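Local coordinates for protein trans-4-hydroxy-L-proline dehydratase (PDB 6VXC) that uses a glycyl radical to dehydrate trans-4-hydroxy-L-proline to (S)-1-pyrroline-5-carboxylate in the anaerobic breakdown of hydroxyproline, at residues Lys515-Met520 with Asn641-Glu646; Thr468-Ile473 with Gln571-Gly576; Thr52-Lys57 with Ala69-His74; Pro101-Ile106 with Val290-Asn295. All coordinates share one frame; numbering follows the deposited sequence.

Contact 1. Residues Lys515-Met520 with Asn641-Glu646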
loop_
_atom_site.group_PDB
_atom_site.type_symbol
_atom_site.label_atom_id
_atom_site.label_comp_id
_atom_site.label_asym_id
_atom_site.label_seq_id
_atom_site.Cartn_x
_atom_site.Cartn_y
_atom_site.Cartn_z
ATOM N N LYS A 515 -9.614 -16.583 22.814
ATOM C CA LYS A 515 -9.130 -17.902 22.414
ATOM C C LYS A 515 -9.324 -18.137 20.922
ATOM O O LYS A 515 -8.438 -18.690 20.264
ATOM C CB LYS A 515 -9.826 -19.009 23.203
ATOM C CG LYS A 515 -9.458 -19.089 24.670
ATOM C CD LYS A 515 -10.136 -20.321 25.264
ATOM C CE LYS A 515 -10.176 -20.297 26.770
ATOM N NZ LYS A 515 -10.930 -21.493 27.243
ATOM N N GLN A 516 -10.467 -17.723 20.361
ATOM C CA GLN A 516 -10.621 -17.841 18.918
ATOM C C GLN A 516 -9.573 -17.006 18.195
ATOM O O GLN A 516 -8.978 -17.462 17.217
ATOM C CB GLN A 516 -12.025 -17.432 18.490
ATOM C CG GLN A 516 -13.120 -18.337 19.021
ATOM C CD GLN A 516 -13.260 -19.609 18.219
ATOM O OE1 GLN A 516 -12.568 -19.818 17.219
ATOM N NE2 GLN A 516 -14.178 -20.461 18.643
ATOM N N LEU A 517 -9.309 -15.795 18.694
ATOM C CA LEU A 517 -8.289 -14.930 18.110
ATOM C C LEU A 517 -6.914 -15.593 18.131
ATOM O O LEU A 517 -6.192 -15.577 17.130
ATOM C CB LEU A 517 -8.253 -13.606 18.869
ATOM C CG LEU A 517 -7.277 -12.516 18.448
ATOM C CD1 LEU A 517 -7.487 -12.191 16.992
ATOM C CD2 LEU A 517 -7.511 -11.283 19.317
ATOM N N HIS A 518 -6.524 -16.130 19.288
ATOM C CA HIS A 518 -5.234 -16.799 19.424
ATOM C C HIS A 518 -5.095 -17.911 18.397
ATOM O O HIS A 518 -4.069 -18.028 17.728
ATOM C CB HIS A 518 -5.081 -17.351 20.848
ATOM C CG HIS A 518 -3.840 -18.172 21.060
ATOM N ND1 HIS A 518 -2.572 -17.628 21.068
ATOM C CD2 HIS A 518 -3.680 -19.496 21.296
ATOM C CE1 HIS A 518 -1.685 -18.582 21.297
ATOM N NE2 HIS A 518 -2.330 -19.723 21.440
ATOM N N TYR A 519 -6.139 -18.723 18.242
ATOM C CA TYR A 519 -6.087 -19.818 17.280
ATOM C C TYR A 519 -5.928 -19.295 15.858
ATOM O O TYR A 519 -5.100 -19.790 15.087
ATOM C CB TYR A 519 -7.353 -20.655 17.399
ATOM C CG TYR A 519 -7.458 -21.792 16.405
ATOM C CD1 TYR A 519 -6.619 -22.898 16.493
ATOM C CD2 TYR A 519 -8.420 -21.775 15.409
ATOM C CE1 TYR A 519 -6.728 -23.947 15.605
ATOM C CE2 TYR A 519 -8.542 -22.815 14.512
ATOM C CZ TYR A 519 -7.690 -23.901 14.612
ATOM O OH TYR A 519 -7.799 -24.945 13.728
ATOM N N MET A 520 -6.718 -18.282 15.493
ATOM C CA MET A 520 -6.673 -17.792 14.119
ATOM C C MET A 520 -5.333 -17.118 13.819
ATOM O O MET A 520 -4.796 -17.253 12.709
ATOM C CB MET A 520 -7.856 -16.845 13.880
ATOM C CG MET A 520 -8.210 -16.603 12.410
ATOM S SD MET A 520 -8.472 -18.116 11.444
ATOM C CE MET A 520 -9.698 -18.911 12.463
ATOM N N ASN A 641 -6.157 -3.992 22.521
ATOM C CA ASN A 641 -5.069 -4.552 23.319
ATOM C C ASN A 641 -4.941 -6.056 23.122
ATOM O O ASN A 641 -3.828 -6.582 23.059
ATOM C CB ASN A 641 -5.285 -4.226 24.796
ATOM C CG ASN A 641 -5.115 -2.753 25.080
ATOM O OD1 ASN A 641 -4.444 -2.056 24.332
ATOM N ND2 ASN A 641 -5.732 -2.266 26.152
ATOM N N ALA A 642 -6.067 -6.762 23.025
ATOM C CA ALA A 642 -5.999 -8.200 22.799
ATOM C C ALA A 642 -5.331 -8.503 21.472
ATOM O O ALA A 642 -4.500 -9.414 21.381
ATOM C CB ALA A 642 -7.398 -8.816 22.842
ATOM N N TYR A 643 -5.688 -7.741 20.432
ATOM C CA TYR A 643 -5.082 -7.916 19.114
ATOM C C TYR A 643 -3.596 -7.590 19.141
ATOM O O TYR A 643 -2.761 -8.379 18.682
ATOM C CB TYR A 643 -5.817 -7.036 18.098
ATOM C CG TYR A 643 -5.366 -7.212 16.673
ATOM C CD1 TYR A 643 -5.504 -8.432 16.028
ATOM C CD2 TYR A 643 -4.847 -6.145 15.948
ATOM C CE1 TYR A 643 -5.123 -8.596 14.707
ATOM C CE2 TYR A 643 -4.454 -6.303 14.625
ATOM C CZ TYR A 643 -4.594 -7.531 14.010
ATOM O OH TYR A 643 -4.219 -7.720 12.697
ATOM N N TYR A 644 -3.253 -6.430 19.694
ATOM C CA TYR A 644 -1.856 -6.058 19.869
ATOM C C TYR A 644 -1.090 -7.138 20.626
ATOM O O TYR A 644 0.000 -7.544 20.215
ATOM C CB TYR A 644 -1.773 -4.733 20.621
ATOM C CG TYR A 644 -0.409 -4.384 21.153
ATOM C CD1 TYR A 644 0.523 -3.754 20.343
ATOM C CD2 TYR A 644 -0.056 -4.670 22.468
ATOM C CE1 TYR A 644 1.773 -3.433 20.810
ATOM C CE2 TYR A 644 1.212 -4.353 22.952
ATOM C CZ TYR A 644 2.119 -3.728 22.106
ATOM O OH TYR A 644 3.372 -3.399 22.531
ATOM N N ASN A 645 -1.659 -7.623 21.735
ATOM C CA ASN A 645 -0.963 -8.591 22.578
ATOM C C ASN A 645 -0.810 -9.941 21.895
ATOM O O ASN A 645 0.214 -10.608 22.075
ATOM C CB ASN A 645 -1.708 -8.777 23.903
ATOM C CG ASN A 645 -1.485 -7.630 24.883
ATOM O OD1 ASN A 645 -0.424 -7.027 24.922
ATOM N ND2 ASN A 645 -2.495 -7.339 25.684
ATOM N N GLU A 646 -1.794 -10.348 21.101
ATOM C CA GLU A 646 -1.739 -11.654 20.459
ATOM C C GLU A 646 -0.697 -11.707 19.348
ATOM O O GLU A 646 -0.084 -12.761 19.125
ATOM C CB GLU A 646 -3.117 -12.005 19.913
ATOM C CG GLU A 646 -3.232 -13.402 19.371
ATOM C CD GLU A 646 -2.925 -14.431 20.422
ATOM O OE1 GLU A 646 -3.517 -14.356 21.526
ATOM O OE2 GLU A 646 -2.091 -15.309 20.136
#

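Contact 2. Residues Thr468-Ile473 with Gln571-Gly576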
loop_
_atom_site.group_PDB
_atom_site.type_symbol
_atom_site.label_atom_id
_atom_site.label_comp_id
_atom_site.label_asym_id
_atom_site.label_seq_id
_atom_site.Cartn_x
_atom_site.Cartn_y
_atom_site.Cartn_z
ATOM N N THR A 468 1.347 -8.996 5.674
ATOM C CA THR A 468 1.094 -10.381 5.277
ATOM C C THR A 468 -0.367 -10.684 4.954
ATOM O O THR A 468 -0.638 -11.742 4.377
ATOM C CB THR A 468 1.593 -11.378 6.352
ATOM O OG1 THR A 468 0.835 -11.235 7.555
ATOM C CG2 THR A 468 3.089 -11.190 6.668
ATOM N N GLY A 469 -1.300 -9.807 5.301
ATOM C CA GLY A 469 -2.700 -9.988 4.975
ATOM C C GLY A 469 -3.602 -9.399 6.046
ATOM O O GLY A 469 -3.201 -9.184 7.184
ATOM N N TYR A 470 -4.864 -9.161 5.664
ATOM C CA TYR A 470 -5.892 -8.627 6.562
ATOM C C TYR A 470 -6.485 -9.743 7.429
ATOM O O TYR A 470 -6.552 -10.899 7.019
ATOM C CB TYR A 470 -7.016 -7.953 5.759
ATOM C CG TYR A 470 -6.503 -6.870 4.849
ATOM C CD1 TYR A 470 -6.231 -5.599 5.334
ATOM C CD2 TYR A 470 -6.243 -7.137 3.520
ATOM C CE1 TYR A 470 -5.721 -4.607 4.492
ATOM C CE2 TYR A 470 -5.731 -6.167 2.672
ATOM C CZ TYR A 470 -5.475 -4.898 3.159
ATOM O OH TYR A 470 -4.967 -3.937 2.317
ATOM N N MET A 471 -6.916 -9.375 8.636
ATOM C CA MET A 471 -7.503 -10.299 9.599
ATOM C C MET A 471 -8.925 -9.840 9.898
ATOM O O MET A 471 -9.133 -8.698 10.318
ATOM C CB MET A 471 -6.670 -10.347 10.885
ATOM C CG MET A 471 -7.134 -11.383 11.919
ATOM S SD MET A 471 -7.041 -13.077 11.347
ATOM C CE MET A 471 -5.312 -13.224 10.899
ATOM N N ASN A 472 -9.889 -10.744 9.726
ATOM C CA ASN A 472 -11.317 -10.433 9.808
ATOM C C ASN A 472 -11.741 -10.524 11.278
ATOM O O ASN A 472 -12.280 -11.524 11.741
ATOM C CB ASN A 472 -12.104 -11.399 8.909
ATOM C CG ASN A 472 -13.565 -10.978 8.689
ATOM O OD1 ASN A 472 -14.119 -10.160 9.437
ATOM N ND2 ASN A 472 -14.205 -11.577 7.676
ATOM N N ILE A 473 -11.458 -9.461 12.044
ATOM C CA ILE A 473 -11.730 -9.506 13.483
ATOM C C ILE A 473 -13.211 -9.713 13.766
ATOM O O ILE A 473 -13.545 -10.507 14.654
ATOM C CB ILE A 473 -11.145 -8.270 14.177
ATOM C CG1 ILE A 473 -9.655 -8.178 13.872
ATOM C CG2 ILE A 473 -11.369 -8.348 15.667
ATOM C CD1 ILE A 473 -9.040 -6.907 14.359
ATOM N N GLN A 571 -2.817 -7.032 9.302
ATOM C CA GLN A 571 -3.643 -5.831 9.271
ATOM C C GLN A 571 -5.024 -6.088 9.878
ATOM O O GLN A 571 -5.822 -6.847 9.325
ATOM C CB GLN A 571 -3.757 -5.318 7.836
ATOM C CG GLN A 571 -2.424 -5.132 7.053
ATOM C CD GLN A 571 -2.005 -6.294 6.162
ATOM O OE1 GLN A 571 -1.139 -7.087 6.526
ATOM N NE2 GLN A 571 -2.638 -6.417 5.009
ATOM N N GLY A 572 -5.327 -5.411 10.984
ATOM C CA GLY A 572 -6.608 -5.623 11.656
ATOM C C GLY A 572 -7.729 -4.854 10.971
ATOM O O GLY A 572 -7.619 -3.649 10.742
ATOM N N VAL A 573 -8.813 -5.553 10.638
ATOM C CA VAL A 573 -9.945 -4.941 9.959
ATOM C C VAL A 573 -11.175 -5.050 10.849
ATOM O O VAL A 573 -11.445 -6.108 11.432
ATOM C CB VAL A 573 -10.224 -5.586 8.584
ATOM C CG1 VAL A 573 -11.448 -4.939 7.932
ATOM C CG2 VAL A 573 -9.032 -5.449 7.679
ATOM N N GLY A 574 -11.925 -3.953 10.928
ATOM C CA GLY A 574 -13.249 -3.978 11.508
ATOM C C GLY A 574 -13.355 -3.655 12.975
ATOM O O GLY A 574 -14.309 -4.099 13.615
ATOM N N ILE A 575 -12.433 -2.863 13.525
ATOM C CA ILE A 575 -12.458 -2.591 14.958
ATOM C C ILE A 575 -13.778 -1.916 15.368
ATOM O O ILE A 575 -14.305 -2.182 16.443
ATOM C CB ILE A 575 -11.197 -1.790 15.362
ATOM C CG1 ILE A 575 -11.100 -1.595 16.881
ATOM C CG2 ILE A 575 -11.092 -0.459 14.588
ATOM C CD1 ILE A 575 -10.970 -2.905 17.673
ATOM N N GLY A 576 -14.333 -1.043 14.523
ATOM C CA GLY A 576 -15.609 -0.421 14.858
ATOM C C GLY A 576 -16.748 -1.425 14.927
ATOM O O GLY A 576 -17.542 -1.436 15.877
#

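Contact 3. Residues Thr52-Lys57 with Ala69-His74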
loop_
_atom_site.group_PDB
_atom_site.type_symbol
_atom_site.label_atom_id
_atom_site.label_comp_id
_atom_site.label_asym_id
_atom_site.label_seq_id
_atom_site.Cartn_x
_atom_site.Cartn_y
_atom_site.Cartn_z
ATOM N N THR A 52 11.536 -16.182 -19.282
ATOM C CA THR A 52 11.559 -17.585 -19.670
ATOM C C THR A 52 12.868 -17.928 -20.372
ATOM O O THR A 52 13.513 -18.927 -20.045
ATOM C CB THR A 52 10.365 -17.925 -20.563
ATOM O OG1 THR A 52 9.147 -17.557 -19.914
ATOM C CG2 THR A 52 10.345 -19.432 -20.852
ATOM N N GLU A 53 13.297 -17.080 -21.313
ATOM C CA GLU A 53 14.577 -17.296 -21.992
ATOM C C GLU A 53 15.736 -17.395 -21.007
ATOM O O GLU A 53 16.651 -18.207 -21.191
ATOM C CB GLU A 53 14.850 -16.170 -22.987
ATOM C CG GLU A 53 13.945 -16.140 -24.195
ATOM C CD GLU A 53 14.307 -15.010 -25.154
ATOM O OE1 GLU A 53 15.307 -14.310 -24.902
ATOM O OE2 GLU A 53 13.589 -14.819 -26.155
ATOM N N ALA A 54 15.757 -16.527 -19.997
ATOM C CA ALA A 54 16.871 -16.526 -19.060
ATOM C C ALA A 54 16.894 -17.796 -18.218
ATOM O O ALA A 54 17.963 -18.365 -17.984
ATOM C CB ALA A 54 16.819 -15.284 -18.170
ATOM N N TYR A 55 15.732 -18.249 -17.737
ATOM C CA TYR A 55 15.702 -19.462 -16.921
ATOM C C TYR A 55 16.127 -20.682 -17.728
ATOM O O TYR A 55 16.912 -21.512 -17.246
ATOM C CB TYR A 55 14.311 -19.675 -16.333
ATOM C CG TYR A 55 14.096 -19.031 -14.983
ATOM C CD1 TYR A 55 14.378 -17.687 -14.778
ATOM C CD2 TYR A 55 13.625 -19.774 -13.909
ATOM C CE1 TYR A 55 14.179 -17.095 -13.532
ATOM C CE2 TYR A 55 13.419 -19.200 -12.672
ATOM C CZ TYR A 55 13.702 -17.854 -12.484
ATOM O OH TYR A 55 13.492 -17.281 -11.246
ATOM N N LYS A 56 15.610 -20.812 -18.952
ATOM C CA LYS A 56 16.020 -21.911 -19.812
ATOM C C LYS A 56 17.521 -21.897 -20.050
ATOM O O LYS A 56 18.132 -22.950 -20.236
ATOM C CB LYS A 56 15.267 -21.841 -21.143
ATOM C CG LYS A 56 13.805 -22.253 -21.048
ATOM C CD LYS A 56 13.084 -22.030 -22.375
ATOM C CE LYS A 56 11.661 -22.547 -22.326
ATOM N NZ LYS A 56 10.951 -22.238 -23.595
ATOM N N LYS A 57 18.129 -20.720 -20.031
ATOM C CA LYS A 57 19.571 -20.615 -20.191
ATOM C C LYS A 57 20.314 -20.958 -18.898
ATOM O O LYS A 57 21.317 -21.677 -18.930
ATOM C CB LYS A 57 19.910 -19.202 -20.667
ATOM C CG LYS A 57 21.296 -18.999 -21.234
ATOM C CD LYS A 57 21.305 -17.746 -22.127
ATOM C CE LYS A 57 22.701 -17.175 -22.304
ATOM N NZ LYS A 57 22.652 -15.743 -22.715
ATOM N N ALA A 69 19.293 -12.296 -10.735
ATOM C CA ALA A 69 20.048 -11.156 -11.252
ATOM C C ALA A 69 20.346 -11.311 -12.744
ATOM O O ALA A 69 20.185 -10.365 -13.525
ATOM C CB ALA A 69 21.339 -10.987 -10.455
ATOM N N LEU A 70 20.789 -12.507 -13.155
ATOM C CA LEU A 70 21.038 -12.762 -14.572
ATOM C C LEU A 70 19.754 -12.652 -15.388
ATOM O O LEU A 70 19.776 -12.188 -16.530
ATOM C CB LEU A 70 21.678 -14.140 -14.761
ATOM C CG LEU A 70 23.130 -14.303 -14.312
ATOM C CD1 LEU A 70 23.579 -15.778 -14.367
ATOM C CD2 LEU A 70 24.041 -13.410 -15.139
ATOM N N SER A 71 18.625 -13.084 -14.823
ATOM C CA SER A 71 17.366 -12.957 -15.550
ATOM C C SER A 71 16.957 -11.494 -15.693
ATOM O O SER A 71 16.493 -11.077 -16.759
ATOM C CB SER A 71 16.266 -13.751 -14.842
ATOM O OG SER A 71 16.591 -15.126 -14.814
ATOM N N PHE A 72 17.103 -10.708 -14.624
ATOM C CA PHE A 72 16.824 -9.280 -14.715
ATOM C C PHE A 72 17.717 -8.614 -15.752
ATOM O O PHE A 72 17.251 -7.819 -16.577
ATOM C CB PHE A 72 17.011 -8.621 -13.351
ATOM C CG PHE A 72 16.771 -7.123 -13.357
ATOM C CD1 PHE A 72 15.489 -6.619 -13.534
ATOM C CD2 PHE A 72 17.815 -6.237 -13.148
ATOM C CE1 PHE A 72 15.246 -5.247 -13.530
ATOM C CE2 PHE A 72 17.584 -4.859 -13.136
ATOM C CZ PHE A 72 16.297 -4.367 -13.334
ATOM N N LYS A 73 19.014 -8.928 -15.720
ATOM C CA LYS A 73 19.936 -8.336 -16.682
ATOM C C LYS A 73 19.565 -8.712 -18.107
ATOM O O LYS A 73 19.604 -7.870 -19.010
ATOM C CB LYS A 73 21.371 -8.756 -16.379
ATOM C CG LYS A 73 22.396 -8.080 -17.288
ATOM C CD LYS A 73 23.798 -8.488 -16.911
ATOM C CE LYS A 73 24.832 -7.964 -17.881
ATOM N NZ LYS A 73 26.049 -8.803 -17.787
ATOM N N HIS A 74 19.235 -9.976 -18.334
ATOM C CA HIS A 74 18.796 -10.382 -19.659
ATOM C C HIS A 74 17.566 -9.599 -20.084
ATOM O O HIS A 74 17.465 -9.159 -21.232
ATOM C CB HIS A 74 18.513 -11.882 -19.676
ATOM C CG HIS A 74 18.148 -12.400 -21.026
ATOM N ND1 HIS A 74 19.073 -12.562 -22.034
ATOM C CD2 HIS A 74 16.956 -12.765 -21.548
ATOM C CE1 HIS A 74 18.466 -13.011 -23.116
ATOM N NE2 HIS A 74 17.180 -13.145 -22.847
#

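Contact 4. Residues Pro101-Ile106 with Val290-Asn295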
loop_
_atom_site.group_PDB
_atom_site.type_symbol
_atom_site.label_atom_id
_atom_site.label_comp_id
_atom_site.label_asym_id
_atom_site.label_seq_id
_atom_site.Cartn_x
_atom_site.Cartn_y
_atom_site.Cartn_z
ATOM N N PRO A 101 3.376 -5.382 -17.103
ATOM C CA PRO A 101 4.064 -6.659 -17.308
ATOM C C PRO A 101 3.382 -7.752 -16.497
ATOM O O PRO A 101 2.553 -7.488 -15.624
ATOM C CB PRO A 101 5.481 -6.400 -16.792
ATOM C CG PRO A 101 5.577 -4.915 -16.610
ATOM C CD PRO A 101 4.195 -4.426 -16.350
ATOM N N THR A 102 3.744 -9.003 -16.797
ATOM C CA THR A 102 3.303 -10.150 -16.015
ATOM C C THR A 102 4.487 -10.805 -15.328
ATOM O O THR A 102 5.636 -10.682 -15.761
ATOM C CB THR A 102 2.591 -11.216 -16.857
ATOM O OG1 THR A 102 3.499 -11.747 -17.821
ATOM C CG2 THR A 102 1.373 -10.653 -17.556
ATOM N N TYR A 103 4.181 -11.546 -14.271
ATOM C CA TYR A 103 5.189 -12.085 -13.364
ATOM C C TYR A 103 4.892 -13.559 -13.093
ATOM O O TYR A 103 4.506 -13.938 -11.984
ATOM C CB TYR A 103 5.229 -11.257 -12.077
ATOM C CG TYR A 103 5.531 -9.778 -12.324
ATOM C CD1 TYR A 103 4.535 -8.911 -12.753
ATOM C CD2 TYR A 103 6.811 -9.268 -12.164
ATOM C CE1 TYR A 103 4.796 -7.577 -12.999
ATOM C CE2 TYR A 103 7.081 -7.909 -12.408
ATOM C CZ TYR A 103 6.064 -7.074 -12.824
ATOM O OH TYR A 103 6.298 -5.724 -13.083
ATOM N N PRO A 104 5.085 -14.426 -14.093
ATOM C CA PRO A 104 4.725 -15.849 -13.926
ATOM C C PRO A 104 5.603 -16.607 -12.937
ATOM O O PRO A 104 5.211 -17.699 -12.511
ATOM C CB PRO A 104 4.878 -16.412 -15.342
ATOM C CG PRO A 104 5.897 -15.525 -15.990
ATOM C CD PRO A 104 5.644 -14.148 -15.426
ATOM N N GLU A 105 6.754 -16.060 -12.529
ATOM C CA GLU A 105 7.511 -16.684 -11.452
ATOM C C GLU A 105 6.779 -16.605 -10.121
ATOM O O GLU A 105 7.113 -17.352 -9.193
ATOM C CB GLU A 105 8.894 -16.048 -11.313
ATOM C CG GLU A 105 8.869 -14.568 -10.918
ATOM C CD GLU A 105 8.943 -13.656 -12.115
ATOM O OE1 GLU A 105 10.009 -13.030 -12.307
ATOM O OE2 GLU A 105 7.969 -13.611 -12.895
ATOM N N ILE A 106 5.828 -15.681 -10.002
ATOM C CA ILE A 106 5.037 -15.500 -8.794
ATOM C C ILE A 106 3.660 -16.112 -9.001
ATOM O O ILE A 106 3.236 -16.976 -8.236
ATOM C CB ILE A 106 4.914 -14.010 -8.430
ATOM C CG1 ILE A 106 6.296 -13.402 -8.180
ATOM C CG2 ILE A 106 4.005 -13.833 -7.204
ATOM C CD1 ILE A 106 6.264 -11.880 -8.098
ATOM N N VAL A 290 13.072 -1.846 -9.766
ATOM C CA VAL A 290 12.630 -2.727 -8.680
ATOM C C VAL A 290 11.235 -3.262 -8.941
ATOM O O VAL A 290 10.891 -4.363 -8.490
ATOM C CB VAL A 290 12.728 -2.031 -7.312
ATOM C CG1 VAL A 290 14.196 -1.694 -6.998
ATOM C CG2 VAL A 290 11.810 -0.776 -7.250
ATOM N N THR A 291 10.409 -2.524 -9.677
ATOM C CA THR A 291 9.066 -3.021 -9.950
ATOM C C THR A 291 9.003 -3.926 -11.171
ATOM O O THR A 291 7.949 -4.505 -11.433
ATOM C CB THR A 291 8.055 -1.864 -10.099
ATOM O OG1 THR A 291 8.397 -1.053 -11.221
ATOM C CG2 THR A 291 8.023 -1.016 -8.827
ATOM N N THR A 292 10.078 -4.045 -11.945
ATOM C CA THR A 292 10.137 -5.110 -12.934
ATOM C C THR A 292 11.000 -6.283 -12.494
ATOM O O THR A 292 10.852 -7.369 -13.051
ATOM C CB THR A 292 10.610 -4.586 -14.306
ATOM O OG1 THR A 292 11.869 -3.923 -14.189
ATOM C CG2 THR A 292 9.563 -3.665 -14.942
ATOM N N GLU A 293 11.883 -6.095 -11.513
ATOM C CA GLU A 293 12.535 -7.222 -10.851
ATOM C C GLU A 293 11.500 -8.187 -10.265
ATOM O O GLU A 293 11.577 -9.401 -10.476
ATOM C CB GLU A 293 13.481 -6.695 -9.760
ATOM C CG GLU A 293 14.070 -7.761 -8.847
ATOM C CD GLU A 293 15.171 -7.245 -7.887
ATOM O OE1 GLU A 293 14.919 -6.307 -7.090
ATOM O OE2 GLU A 293 16.298 -7.808 -7.922
ATOM N N LEU A 294 10.515 -7.656 -9.540
ATOM C CA LEU A 294 9.438 -8.437 -8.949
ATOM C C LEU A 294 8.181 -7.581 -8.911
ATOM O O LEU A 294 8.257 -6.355 -8.903
ATOM C CB LEU A 294 9.789 -8.897 -7.531
ATOM C CG LEU A 294 10.853 -9.987 -7.397
ATOM C CD1 LEU A 294 11.375 -10.022 -5.970
ATOM C CD2 LEU A 294 10.317 -11.348 -7.851
ATOM N N ASN A 295 7.022 -8.241 -8.838
ATOM C CA ASN A 295 5.731 -7.550 -8.699
ATOM C C ASN A 295 5.500 -7.214 -7.227
ATOM O O ASN A 295 4.712 -7.856 -6.526
ATOM C CB ASN A 295 4.591 -8.404 -9.239
ATOM C CG ASN A 295 3.241 -7.717 -9.092
ATOM O OD1 ASN A 295 3.177 -6.522 -8.795
ATOM N ND2 ASN A 295 2.159 -8.452 -9.349
#

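Contact 1. Residues Lys515-Met520 with Asn641-Glu646
Leu-517 and Glu-646 meet where helix 506-538 runs beside helix 630-647, the local axes passing 10.4 Å apart at 34°. The buried, apolar part centres on Leu-517. With CG swung away from its backbone N (chi1 -179°), it reaches toward the other helix: Leu-517 CD2 lies 4.3 Å from Ala-642 CB, CD1 approaches the edge of the Tyr-643 ring near its plane, and CG rests against the CG methylene of Glu-646. The Tyr-643 hydroxyl is engaged away from this interface, on the carbonyl of Ile-570.

The tight approach lies on the exposed side, where the side chains of His-518 and Glu-646 cross at about a right angle, ring and carboxylate planes 67° apart. The Glu-646 chain, bent at its second torsion, delivers OE2 to the ring edge, where His-518 ND1 donates a short hydrogen bond of 2.5 Å. The acceptor lies near the imidazole plane, whereas the donor comes from the syn side of the carboxylate and well out of its plane. Arg-650 also forms a salt bridge to OE2. Two donors on one oxygen imply a carboxylate that is probably ionised, and its charge would tend to favour a proton on ND1, perhaps a cationic imidazole.

Contact 2. Residues Thr468-Ile473 with Gln571-Gly576
Tyr-470 and Gln-571 are paired on neighbouring strands of a parallel sheet, joined by a beta-alpha-beta crossover whose helical connection includes helix 506-538; such units build the alpha/beta barrel of glycyl radical enzymes. Their side chains occupy the same face of the sheet. The amide of Gln-571 stands over the Tyr-470 ring, NE2 3.5 Å above the plane near its centre, with amide and ring 68° apart. CB of Gln-571 and CG2 of Val-573 press on the CD1 side of the same ring.

Beneath them runs the parallel ladder. Gln-571 N donates to Gly-469 O, Met-471 N to Gln-571 O at 2.8 Å, and Val-573 N to Met-471 O; a weak bond from Ile-473 N to Val-573 O ends the series. On the Met-471 face, CD1 of Ile-473, the first helical residue, lies 3.9 Å from CA of Gly-572.

An outer layer fixes the ring: the Tyr-470 hydroxyl bonds Thr-665, and Phe-172 meets it ring to ring. Asn-472 caps the helix that follows by accepting from Lys-475 N. Cys-454, probably the radical cysteine, has its side chain about 6 Å from that of Tyr-470. Bent at chi2 (95°), Gln-571 folds back toward Gly-469, and its OE1 accepts a hydrogen bond from Gly-469 N at 3.0 Å.

Contact 3. Residues Thr52-Lys57 with Ala69-His74
Glu-53 opens the contact by reaching to His-74. Its chain is extended beyond CG and sets Glu-53 OE1 at the edge of the imidazole, 3.0 Å from His-74 NE2. The N-H of NE2 points almost straight at the oxygen, which lies in the ring plane and receives it on its anti lone pair. Carboxylate and ring are nevertheless turned 58° apart. His-74, with CG anti to the backbone N (chi1 -176°), stretches out from its own helix to meet the acid.

One residue on, Ala-54 occupies the close crossing point. Ala-54 CB lies 3.4 Å from Ser-71 OG, and the CA atoms of these two residues are only 5.0 Å apart, a spacing that two small residues permit. Ala-54 CB also faces CB of His-74, at 4.1 Å.

Tyr-55 closes the buried side. Its ring comes to Ser-71 OG obliquely, Tyr-55 CE1 being 3.4 Å away, while that hydroxyl is bonded to the carbonyl of Leu-67 and the phenol reaches Arg-68. Trp-143, from helix 129-143, meets the ring as well.

Lys-57 NZ lies 4.8 Å from His-74 ND1, without contact. Two consecutive helices, 46-58 and 64-78, joined by a short connection and with local axes at 137°, form a splayed helical hairpin with Ala-54 and Ser-71 at the close approach and a His-carboxylate bond on its exposed side.

Contact 4. Residues Pro101-Ile106 with Val290-Asn295
The ring of Tyr-103 carries CB of Asn-295 over one face, 3.4 Å above the plane and close to the ring centre, a CH-pi contact only 14° off the normal. At its edge, near the ring plane, the carbonyl oxygen of Thr-292 lies 3.9 Å from Tyr-103 CE2. The Asn-295 amide is turned just 29° from the ring plane, although the two side chains cross at about a right angle. CG of Asn-295 is anti to its backbone N (chi1 179°), which carries the amide past the CD1 side of the ring; its OD1 then accepts from Arg-176.

At the far end of the ring, the Tyr-103 hydroxyl donates to Thr-291 O at 2.6 Å, in the plane of that carbonyl. Beside the Asn-295 backbone, Ile-106 brings CD1 to 3.8 Å from Asn-295 N and to 4.1 Å from CD2 of Leu-294, whose side-chain end returns toward the loop.

Arg-47, from helix 46-58, ties the two sides together: it bonds the carbonyls of Thr-102 and Thr-292 and forms a salt bridge with Glu-105, which also holds Arg-68. Helix 276-293 is ending here, and the helical backbone is abandoned at Leu-294. The chemistry thus implies that carbonyls of the final turn draw donors from side chains, a phenol for Thr-291 and a guanidinium for Thr-292, in a buried setting where the charge of Glu-105 is probably balanced by two arginines.

How the contacts relate
Along the chain contact 3 closes first, contact 4 follows, and contacts 1 and 2 then interlock, their segments alternating. The early pair is adjacent: centres 13 Å apart, with Phe-72 of helix 64-78 packing against Thr-292 near the end of helix 276-293. The later pair, 12 Å apart, shares one layered unit. Contact 2 joins strands 463-472 and 565-573 of the three-stranded parallel sheet, and contact 1 pairs helices from its successive crossovers; Met-520 touches Met-471, linking the layers. Between the pairs, centres of contacts 2 and 4 are 27 Å apart. Contacts 3 and 4 thus join helices and a buried loop away from the probable active site, 1 and 2 the sheet and helices beside it.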